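Local coordinates for protein tRNA(Ile2) 2-agmatinylcytidine synthetase TiaS (Archaeoglobus fulgidus, PDB 6AGG) that catalyses the ATP-dependent attachment of agmatine to the wobble cytidine of an isoleucine tRNA, switching its codon reading from AUG to AUA, at residues I43-T48 / K111-V116. Sequence-based numbering, arbitrary orientation.
Sequences IRLNPT and KAIKDV. With ACP (phosphomethylphosphonic acid adenylate ester), chain C.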
loop_
_atom_site.group_PDB
_atom_site.type_symbol
_atom_site.label_atom_id
_atom_site.label_comp_id
_atom_site.label_asym_id
_atom_site.label_seq_id
_atom_site.Cartn_x
_atom_site.Cartn_y
_atom_site.Cartn_z
ATOM N N ILE A 43 6.272 9.900 -5.143
ATOM C CA ILE A 43 6.212 8.644 -5.876
ATOM C C ILE A 43 6.680 7.427 -5.059
ATOM O O ILE A 43 7.869 7.283 -4.744
ATOM C CB ILE A 43 7.065 8.729 -7.165
ATOM C CG1 ILE A 43 6.692 9.975 -7.980
ATOM C CG2 ILE A 43 6.944 7.430 -7.977
ATOM C CD1 ILE A 43 5.236 9.965 -8.500
ATOM N N ARG A 44 5.738 6.544 -4.743
ATOM C CA ARG A 44 6.062 5.282 -4.087
ATOM C C ARG A 44 6.693 4.299 -5.066
ATOM O O ARG A 44 6.265 4.173 -6.212
ATOM C CB ARG A 44 4.819 4.670 -3.443
ATOM C CG ARG A 44 4.290 5.474 -2.275
ATOM C CD ARG A 44 5.358 5.653 -1.201
ATOM N NE ARG A 44 4.950 6.637 -0.206
ATOM C CZ ARG A 44 5.422 6.690 1.033
ATOM N NH1 ARG A 44 6.320 5.804 1.438
ATOM N NH2 ARG A 44 4.986 7.623 1.869
ATOM N N LEU A 45 7.728 3.611 -4.605
ATOM C CA LEU A 45 8.461 2.696 -5.464
ATOM C C LEU A 45 8.315 1.280 -4.934
ATOM O O LEU A 45 7.654 1.060 -3.911
ATOM C CB LEU A 45 9.937 3.106 -5.555
ATOM C CG LEU A 45 10.220 4.588 -5.849
ATOM C CD1 LEU A 45 11.703 4.850 -5.902
ATOM C CD2 LEU A 45 9.581 5.026 -7.154
ATOM N N ASN A 46 8.914 0.322 -5.633
ATOM C CA ASN A 46 8.750 -1.067 -5.254
ATOM C C ASN A 46 8.914 -1.227 -3.736
ATOM O O ASN A 46 9.971 -0.900 -3.165
ATOM C CB ASN A 46 9.704 -1.956 -6.048
ATOM C CG ASN A 46 9.602 -3.407 -5.657
ATOM O OD1 ASN A 46 8.992 -3.746 -4.644
ATOM N ND2 ASN A 46 10.210 -4.277 -6.456
ATOM N N PRO A 47 7.847 -1.705 -3.074
ATOM C CA PRO A 47 7.753 -1.784 -1.608
ATOM C C PRO A 47 8.384 -3.017 -0.955
ATOM O O PRO A 47 8.271 -3.170 0.259
ATOM C CB PRO A 47 6.244 -1.754 -1.354
ATOM C CG PRO A 47 5.649 -2.317 -2.585
ATOM C CD PRO A 47 6.556 -1.961 -3.727
ATOM N N THR A 48 9.041 -3.871 -1.728
ATOM C CA THR A 48 9.641 -5.078 -1.168
ATOM C C THR A 48 11.124 -4.867 -0.876
ATOM O O THR A 48 11.748 -5.649 -0.157
ATOM C CB THR A 48 9.509 -6.263 -2.137
ATOM O OG1 THR A 48 10.245 -5.976 -3.331
ATOM C CG2 THR A 48 8.043 -6.519 -2.486
ATOM N N LYS A 111 9.904 0.277 -13.998
ATOM C CA LYS A 111 10.753 -0.784 -13.496
ATOM C C LYS A 111 11.139 -0.551 -12.028
ATOM O O LYS A 111 11.482 -1.490 -11.318
ATOM C CB LYS A 111 11.993 -0.903 -14.372
ATOM C CG LYS A 111 12.876 -2.056 -14.023
ATOM C CD LYS A 111 13.994 -2.187 -15.026
ATOM C CE LYS A 111 14.744 -3.492 -14.850
ATOM N NZ LYS A 111 15.833 -3.650 -15.855
ATOM N N ALA A 112 11.085 0.700 -11.572
ATOM C CA ALA A 112 11.451 1.006 -10.197
ATOM C C ALA A 112 10.302 0.699 -9.261
ATOM O O ALA A 112 10.512 0.453 -8.065
ATOM C CB ALA A 112 11.877 2.468 -10.047
ATOM N N ILE A 113 9.086 0.727 -9.801
ATOM C CA ILE A 113 7.903 0.569 -8.969
ATOM C C ILE A 113 7.494 -0.889 -8.906
ATOM O O ILE A 113 7.007 -1.358 -7.882
ATOM C CB ILE A 113 6.732 1.405 -9.481
ATOM C CG1 ILE A 113 7.155 2.861 -9.658
ATOM C CG2 ILE A 113 5.535 1.285 -8.528
ATOM C CD1 ILE A 113 6.066 3.767 -10.245
ATOM N N LYS A 114 7.715 -1.600 -10.007
ATOM C CA LYS A 114 7.233 -2.956 -10.154
ATOM C C LYS A 114 8.361 -3.969 -10.049
ATOM O O LYS A 114 8.126 -5.143 -9.753
ATOM C CB LYS A 114 6.500 -3.113 -11.497
ATOM C CG LYS A 114 5.046 -2.601 -11.517
ATOM C CD LYS A 114 4.500 -2.560 -12.951
ATOM C CE LYS A 114 3.007 -2.222 -13.023
ATOM N NZ LYS A 114 2.686 -0.764 -12.866
ATOM N N ASP A 115 9.583 -3.507 -10.280
ATOM C CA ASP A 115 10.729 -4.403 -10.427
ATOM C C ASP A 115 11.888 -4.002 -9.498
ATOM O O ASP A 115 11.683 -3.346 -8.475
ATOM C CB ASP A 115 11.185 -4.394 -11.889
ATOM C CG ASP A 115 11.858 -5.680 -12.308
ATOM O OD1 ASP A 115 12.895 -6.033 -11.708
ATOM O OD2 ASP A 115 11.366 -6.324 -13.261
ATOM N N VAL A 116 13.101 -4.401 -9.867
ATOM C CA VAL A 116 14.300 -4.132 -9.077
ATOM C C VAL A 116 15.422 -3.572 -9.953
ATOM O O VAL A 116 15.742 -4.141 -10.998
ATOM C CB VAL A 116 14.802 -5.424 -8.402
ATOM C CG1 VAL A 116 16.245 -5.276 -7.961
ATOM C CG2 VAL A 116 13.911 -5.798 -7.231
HETATM P PG ACP C . 11.286 7.690 3.998
HETATM O O1G ACP C . 11.825 9.118 4.446
HETATM O O2G ACP C . 11.601 7.470 5.621
HETATM O O3G ACP C . 9.770 8.495 4.276
HETATM P PB ACP C . 12.382 5.868 0.618
HETATM O O1B ACP C . 11.472 6.389 0.145
HETATM O O2B ACP C . 11.944 4.605 1.016
HETATM C C3B ACP C . 11.911 6.724 2.332
HETATM P PA ACP C . 15.085 5.393 1.096
HETATM O O1A ACP C . 15.946 5.706 2.112
HETATM O O2A ACP C . 15.203 6.370 0.040
HETATM O O3A ACP C . 13.617 5.374 1.651
HETATM O "O5'" ACP C . 15.565 3.833 0.437
HETATM C "C5'" ACP C . 15.353 3.653 -1.006
HETATM C "C4'" ACP C . 16.562 3.479 -1.879
HETATM O "O4'" ACP C . 16.319 2.392 -2.706
HETATM C "C3'" ACP C . 16.697 4.657 -2.764
HETATM O "O3'" ACP C . 18.073 4.847 -3.024
HETATM C "C2'" ACP C . 16.035 4.305 -3.947
HETATM O "O2'" ACP C . 16.536 5.062 -5.068
HETATM C "C1'" ACP C . 16.239 2.931 -4.088
HETATM N N9 ACP C . 15.147 2.243 -4.865
HETATM C C8 ACP C . 13.869 2.617 -4.911
HETATM N N7 ACP C . 13.205 1.727 -5.691
HETATM C C5 ACP C . 14.079 0.783 -6.131
HETATM C C6 ACP C . 13.956 -0.368 -6.965
HETATM N N6 ACP C . 12.768 -0.736 -7.519
HETATM N N1 ACP C . 15.080 -1.097 -7.193
HETATM C C2 ACP C . 16.266 -0.771 -6.666
HETATM N N3 ACP C . 16.394 0.306 -5.883
HETATM C C4 ACP C . 15.328 1.096 -5.601
#
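One side of the adenine pocket forms where the loop after strand 35-44, at Leu-45 and Asn-46, meets the C-terminal end of helix 106-114. Asn-46 N donates to Ala-112 O at 2.9 Å, in the carbonyl plane and on a lone pair; the same oxygen accepts N6 of the ATP analogue ACP, which Leu-117 N also hydrogen-bonds. With CG anti to the backbone N (chi1 178°), the Asn-46 amide reaches past the helix end, and its ND2 bonds Asp-115 O at 2.7 Å, from above that carbonyl's plane. Asparagine suits the place because its OD1 receives Thr-48 N and OG1, closing an Asx turn, while ND2 also bonds Tyr-264 O. Were this residue an alanine, Asp-115 O would probably lose its amide donor and the turn its acceptor, leaving a carbonyl that binds N6 less fixed. Leu-45 serves two surfaces: CD1 packs against the C8 and N7 side of the adenine, whereas CD2 meets Ile-113 CG1 at 4.1 Å, the two side chains crossing nearly at right angles. Reading the N6 amino group with backbone carbonyls, here those of Ala-112 and Asp-115, beside an aliphatic side chain is a common way for ATP-binding proteins to recognise adenine.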